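Local coordinates for protein citrate synthase (Pyrobaculum aerophilum, PDB 2IBP) that probably catalyses the conversion of oxaloacetate, acetyl-CoA and water to citrate and CoA in the tricarboxylic acid cycle, at residues F221-V226 with A377-Y382; S235-A240 with V373-H378. All coordinates share one frame; numbering follows the deposited sequence.

Contact 1 (F221-V226 with A377-Y382)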
loop_
_atom_site.group_PDB
_atom_site.type_symbol
_atom_site.label_atom_id
_atom_site.label_comp_id
_atom_site.label_asym_id
_atom_site.label_seq_id
_atom_site.Cartn_x
_atom_site.Cartn_y
_atom_site.Cartn_z
ATOM N N PHE A 221 0.504 -4.173 -7.861
ATOM C CA PHE A 221 -0.694 -4.696 -7.215
ATOM C C PHE A 221 -1.106 -3.836 -6.030
ATOM O O PHE A 221 -2.302 -3.530 -5.866
ATOM C CB PHE A 221 -0.465 -6.140 -6.797
ATOM C CG PHE A 221 -1.694 -6.839 -6.311
ATOM C CD1 PHE A 221 -2.910 -6.652 -6.939
ATOM C CD2 PHE A 221 -1.588 -7.836 -5.354
ATOM C CE1 PHE A 221 -4.017 -7.338 -6.532
ATOM C CE2 PHE A 221 -2.704 -8.538 -4.952
ATOM C CZ PHE A 221 -3.907 -8.290 -5.554
ATOM N N ALA A 222 -0.124 -3.431 -5.213
ATOM C CA ALA A 222 -0.384 -2.566 -4.053
ATOM C C ALA A 222 -1.077 -1.286 -4.521
ATOM O O ALA A 222 -2.040 -0.833 -3.908
ATOM C CB ALA A 222 0.894 -2.216 -3.323
ATOM N N ALA A 223 -0.583 -0.711 -5.612
ATOM C CA ALA A 223 -1.200 0.490 -6.182
ATOM C C ALA A 223 -2.655 0.210 -6.568
ATOM O O ALA A 223 -3.529 1.065 -6.348
ATOM C CB ALA A 223 -0.412 0.956 -7.398
ATOM N N HIS A 224 -2.928 -0.970 -7.137
ATOM C CA HIS A 224 -4.307 -1.342 -7.485
ATOM C C HIS A 224 -5.184 -1.431 -6.260
ATOM O O HIS A 224 -6.331 -1.021 -6.278
ATOM C CB HIS A 224 -4.389 -2.695 -8.182
ATOM C CG HIS A 224 -4.072 -2.657 -9.644
ATOM N ND1 HIS A 224 -2.784 -2.732 -10.126
ATOM C CD2 HIS A 224 -4.883 -2.628 -10.728
ATOM C CE1 HIS A 224 -2.819 -2.753 -11.451
ATOM N NE2 HIS A 224 -4.081 -2.676 -11.839
ATOM N N VAL A 225 -4.675 -2.072 -5.220
ATOM C CA VAL A 225 -5.499 -2.278 -4.022
ATOM C C VAL A 225 -5.883 -0.935 -3.397
ATOM O O VAL A 225 -7.031 -0.710 -3.028
ATOM C CB VAL A 225 -4.789 -3.191 -3.012
ATOM C CG1 VAL A 225 -5.595 -3.269 -1.701
ATOM C CG2 VAL A 225 -4.628 -4.577 -3.605
ATOM N N VAL A 226 -4.911 -0.047 -3.286
ATOM C CA VAL A 226 -5.142 1.262 -2.741
ATOM C C VAL A 226 -6.055 2.048 -3.659
ATOM O O VAL A 226 -7.048 2.606 -3.219
ATOM C CB VAL A 226 -3.819 2.009 -2.489
ATOM C CG1 VAL A 226 -4.070 3.481 -2.184
ATOM C CG2 VAL A 226 -3.037 1.319 -1.374
ATOM N N ALA A 377 -0.276 4.460 -14.806
ATOM C CA ALA A 377 -1.034 3.974 -15.971
ATOM C C ALA A 377 -1.950 2.832 -15.545
ATOM O O ALA A 377 -3.094 2.719 -15.992
ATOM C CB ALA A 377 -0.095 3.501 -17.082
ATOM N N HIS A 378 -1.421 1.939 -14.710
ATOM C CA HIS A 378 -2.198 0.790 -14.248
ATOM C C HIS A 378 -3.380 1.221 -13.399
ATOM O O HIS A 378 -4.464 0.700 -13.566
ATOM C CB HIS A 378 -1.334 -0.197 -13.485
ATOM C CG HIS A 378 -0.647 -1.195 -14.356
ATOM N ND1 HIS A 378 -1.262 -2.350 -14.794
ATOM C CD2 HIS A 378 0.623 -1.247 -14.826
ATOM C CE1 HIS A 378 -0.414 -3.049 -15.523
ATOM N NE2 HIS A 378 0.731 -2.394 -15.573
ATOM N N VAL A 379 -3.167 2.210 -12.539
ATOM C CA VAL A 379 -4.253 2.746 -11.711
ATOM C C VAL A 379 -5.348 3.341 -12.591
ATOM O O VAL A 379 -6.528 3.000 -12.455
ATOM C CB VAL A 379 -3.767 3.788 -10.708
ATOM C CG1 VAL A 379 -4.961 4.563 -10.108
ATOM C CG2 VAL A 379 -2.946 3.085 -9.621
ATOM N N LEU A 380 -4.955 4.206 -13.519
ATOM C CA LEU A 380 -5.927 4.836 -14.400
ATOM C C LEU A 380 -6.685 3.796 -15.206
ATOM O O LEU A 380 -7.895 3.927 -15.409
ATOM C CB LEU A 380 -5.265 5.869 -15.296
ATOM C CG LEU A 380 -4.639 7.022 -14.509
ATOM C CD1 LEU A 380 -3.911 7.973 -15.434
ATOM C CD2 LEU A 380 -5.643 7.772 -13.660
ATOM N N GLU A 381 -5.993 2.758 -15.649
ATOM C CA GLU A 381 -6.643 1.690 -16.375
ATOM C C GLU A 381 -7.690 0.990 -15.508
ATOM O O GLU A 381 -8.815 0.766 -15.936
ATOM C CB GLU A 381 -5.618 0.684 -16.877
ATOM C CG GLU A 381 -6.213 -0.433 -17.686
ATOM C CD GLU A 381 -5.159 -1.333 -18.256
ATOM O OE1 GLU A 381 -4.469 -2.003 -17.455
ATOM O OE2 GLU A 381 -5.035 -1.379 -19.504
ATOM N N TYR A 382 -7.328 0.682 -14.265
ATOM C CA TYR A 382 -8.252 0.016 -13.357
ATOM C C TYR A 382 -9.478 0.882 -13.114
ATOM O O TYR A 382 -10.594 0.375 -13.014
ATOM C CB TYR A 382 -7.570 -0.317 -12.032
ATOM C CG TYR A 382 -8.361 -1.300 -11.219
ATOM C CD1 TYR A 382 -8.482 -2.612 -11.648
ATOM C CD2 TYR A 382 -8.983 -0.926 -10.030
ATOM C CE1 TYR A 382 -9.223 -3.527 -10.937
ATOM C CE2 TYR A 382 -9.706 -1.852 -9.281
ATOM C CZ TYR A 382 -9.840 -3.148 -9.764
ATOM O OH TYR A 382 -10.579 -4.084 -9.080
#
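The imidazole of His224 reaches across from helix 218-227 and slots between His378 and Tyr382, one helical turn apart on helix 363-382. Three aromatic side chains thus form a small buried cluster. Toward Tyr382 the geometry is offset edge-to-face: the His224 edge is directed at the phenol face, with the planes at 78°, and His224 CD2 comes to 3.7 Å from Tyr382 CD1. On the other flank His224 CE1 lies 3.6 Å from His378 CB, and the two imidazole planes meet obliquely, at 62°. His224 CG is anti to its own carbonyl carbon (chi1 -81°), which swings the ring toward helix 363-382, between His378 and Tyr382.

Apolar contact is slighter. Val379 CG2 sits 4.0 Å from Ala223 CB. The axes of segments 221-226 and 377-382 are 9.3 Å apart at their closest.

The polar ends find their partners beyond the two segments: His224 ND1 bonds to Thr220 O, His224 NE2 and His378 ND1 both to Lys32 NZ, which also makes a salt bridge with Glu381, His378 NE2 to Asp213 OD2, and Tyr382 OH to Arg387 O. Replacing His224 with an alanine would probably open a gap between His378 and Tyr382 and cost Lys32 one of its buried partners.

Strand 30-34 borders this cluster, with Ile31 against His224 and Thr34 against His378. Helix 233-244 touches both segments, through Ala243 on Ala222 and Leu233 on Val379, and Phe221 meets Phe221 of the second subunit.

Contact 2 (S235-A240 with V373-H378); sequences SSVAAA and VGWVAH
Ala240 sets its methyl squarely on the indole of Trp375, a CH-pi contact in which Ala240 CB stands 3.5 Å from the centroid of the six-membered ring and only 14° off the ring normal. Trp375 CG is anti to the carbonyl carbon (chi1 -66°), and this turn presents a broad face of the indole to helix 233-244. Ala240 CB is 3.5 Å from both Trp375 CD2 and Trp375 CE2, the bond shared by the two rings.

Val237, one turn earlier, divides its branches between two partners. Its CG1, anti to the backbone N, meets Trp375 CE3 at 3.9 Å, the two side chains crossing at about a right angle. Its CG2 touches Val376 CG1 at 3.7 Å. In Val376 it is this CG1 branch, anti to the carbonyl carbon, that makes the contact, while CG2 stands between the backbone N and the carbonyl carbon. The axes of the two segments are 10.1 Å apart at their closest.

Trp375 NE1 donates to Ser219 OG, which ties the indole to the start of helix 218-227, where Thr220 also touches it. Helix 141-169 closes over the valines: Met158 packs on Val237, and Ala151 and Leu154 on Val376.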
loop_
_atom_site.group_PDB
_atom_site.type_symbol
_atom_site.label_atom_id
_atom_site.label_comp_id
_atom_site.label_asym_id
_atom_site.label_seq_id
_atom_site.Cartn_x
_atom_site.Cartn_y
_atom_site.Cartn_z
ATOM N N SER A 235 -1.265 8.585 -2.980
ATOM C CA SER A 235 -1.309 7.534 -1.964
ATOM C C SER A 235 -1.098 6.146 -2.574
ATOM O O SER A 235 -0.410 5.290 -2.004
ATOM C CB SER A 235 -2.631 7.607 -1.202
ATOM O OG SER A 235 -2.648 8.818 -0.469
ATOM N N SER A 236 -1.650 5.929 -3.765
ATOM C CA SER A 236 -1.467 4.652 -4.454
ATOM C C SER A 236 0.020 4.426 -4.794
ATOM O O SER A 236 0.560 3.324 -4.634
ATOM C CB SER A 236 -2.328 4.607 -5.699
ATOM O OG SER A 236 -3.709 4.676 -5.343
ATOM N N VAL A 237 0.682 5.484 -5.240
ATOM C CA VAL A 237 2.101 5.395 -5.548
ATOM C C VAL A 237 2.925 5.195 -4.271
ATOM O O VAL A 237 3.847 4.370 -4.254
ATOM C CB VAL A 237 2.592 6.588 -6.389
ATOM C CG1 VAL A 237 4.126 6.604 -6.465
ATOM C CG2 VAL A 237 1.990 6.502 -7.771
ATOM N N ALA A 238 2.553 5.878 -3.191
ATOM C CA ALA A 238 3.258 5.710 -1.919
ATOM C C ALA A 238 3.175 4.235 -1.488
ATOM O O ALA A 238 4.174 3.657 -1.055
ATOM C CB ALA A 238 2.679 6.629 -0.849
ATOM N N ALA A 239 2.002 3.616 -1.663
ATOM C CA ALA A 239 1.814 2.201 -1.342
ATOM C C ALA A 239 2.655 1.300 -2.247
ATOM O O ALA A 239 3.231 0.340 -1.790
ATOM C CB ALA A 239 0.333 1.805 -1.424
ATOM N N ALA A 240 2.704 1.609 -3.542
ATOM C CA ALA A 240 3.543 0.858 -4.476
ATOM C C ALA A 240 5.009 0.885 -4.020
ATOM O O ALA A 240 5.692 -0.141 -4.019
ATOM C CB ALA A 240 3.422 1.446 -5.862
ATOM N N VAL A 373 5.603 5.436 -13.906
ATOM C CA VAL A 373 4.675 5.612 -15.013
ATOM C C VAL A 373 3.783 4.384 -15.202
ATOM O O VAL A 373 2.599 4.513 -15.472
ATOM C CB VAL A 373 5.344 6.040 -16.331
ATOM C CG1 VAL A 373 6.230 4.948 -16.918
ATOM C CG2 VAL A 373 4.255 6.464 -17.332
ATOM N N GLY A 374 4.350 3.191 -15.048
ATOM C CA GLY A 374 3.560 1.976 -15.119
ATOM C C GLY A 374 2.522 1.968 -14.006
ATOM O O GLY A 374 1.359 1.673 -14.233
ATOM N N TRP A 375 2.930 2.329 -12.794
ATOM C CA TRP A 375 2.005 2.321 -11.675
ATOM C C TRP A 375 0.810 3.212 -11.945
ATOM O O TRP A 375 -0.331 2.766 -11.800
ATOM C CB TRP A 375 2.676 2.765 -10.383
ATOM C CG TRP A 375 3.720 1.844 -9.872
ATOM C CD1 TRP A 375 3.747 0.505 -9.974
ATOM C CD2 TRP A 375 4.803 2.206 -8.999
ATOM N NE1 TRP A 375 4.842 -0.000 -9.304
ATOM C CE2 TRP A 375 5.505 1.031 -8.703
ATOM C CE3 TRP A 375 5.267 3.417 -8.479
ATOM C CZ2 TRP A 375 6.646 1.025 -7.910
ATOM C CZ3 TRP A 375 6.424 3.412 -7.709
ATOM C CH2 TRP A 375 7.098 2.224 -7.442
ATOM N N VAL A 376 1.066 4.465 -12.313
ATOM C CA VAL A 376 -0.040 5.405 -12.551
ATOM C C VAL A 376 -0.903 4.968 -13.751
ATOM O O VAL A 376 -2.143 5.042 -13.694
ATOM C CB VAL A 376 0.397 6.876 -12.602
ATOM C CG1 VAL A 376 1.041 7.266 -11.280
ATOM C CG2 VAL A 376 1.359 7.129 -13.776
ATOM N N ALA A 377 -0.276 4.460 -14.806
ATOM C CA ALA A 377 -1.034 3.974 -15.971
ATOM C C ALA A 377 -1.950 2.832 -15.545
ATOM O O ALA A 377 -3.094 2.719 -15.992
ATOM C CB ALA A 377 -0.095 3.501 -17.082
ATOM N N HIS A 378 -1.421 1.939 -14.710
ATOM C CA HIS A 378 -2.198 0.790 -14.248
ATOM C C HIS A 378 -3.380 1.221 -13.399
ATOM O O HIS A 378 -4.464 0.700 -13.566
ATOM C CB HIS A 378 -1.334 -0.197 -13.485
ATOM C CG HIS A 378 -0.647 -1.195 -14.356
ATOM N ND1 HIS A 378 -1.262 -2.350 -14.794
ATOM C CD2 HIS A 378 0.623 -1.247 -14.826
ATOM C CE1 HIS A 378 -0.414 -3.049 -15.523
ATOM N NE2 HIS A 378 0.731 -2.394 -15.573
#

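Both contacts are buried, and both draw on helix 363-382: contact 1 uses its C-terminal turns, contact 2 the turns just before, with Ala377 and His378 common to the two segments. Their partners, helices 218-227 and 233-244, follow each other in the chain and touch, Val226 CG2 lying 3.4 Å from Ala239 CB, so the three helices pack against one another. The chemistry shifts along the shared helix. Contact 1 has aromatic rings whose polar ends are held partly by Lys32 from outside the two segments; contact 2 is purely apolar between its segments. Helix 141-169 reaches both, while strand 30-34 lines contact 1. Each also touches the second subunit, placing this core next to the dimer interface.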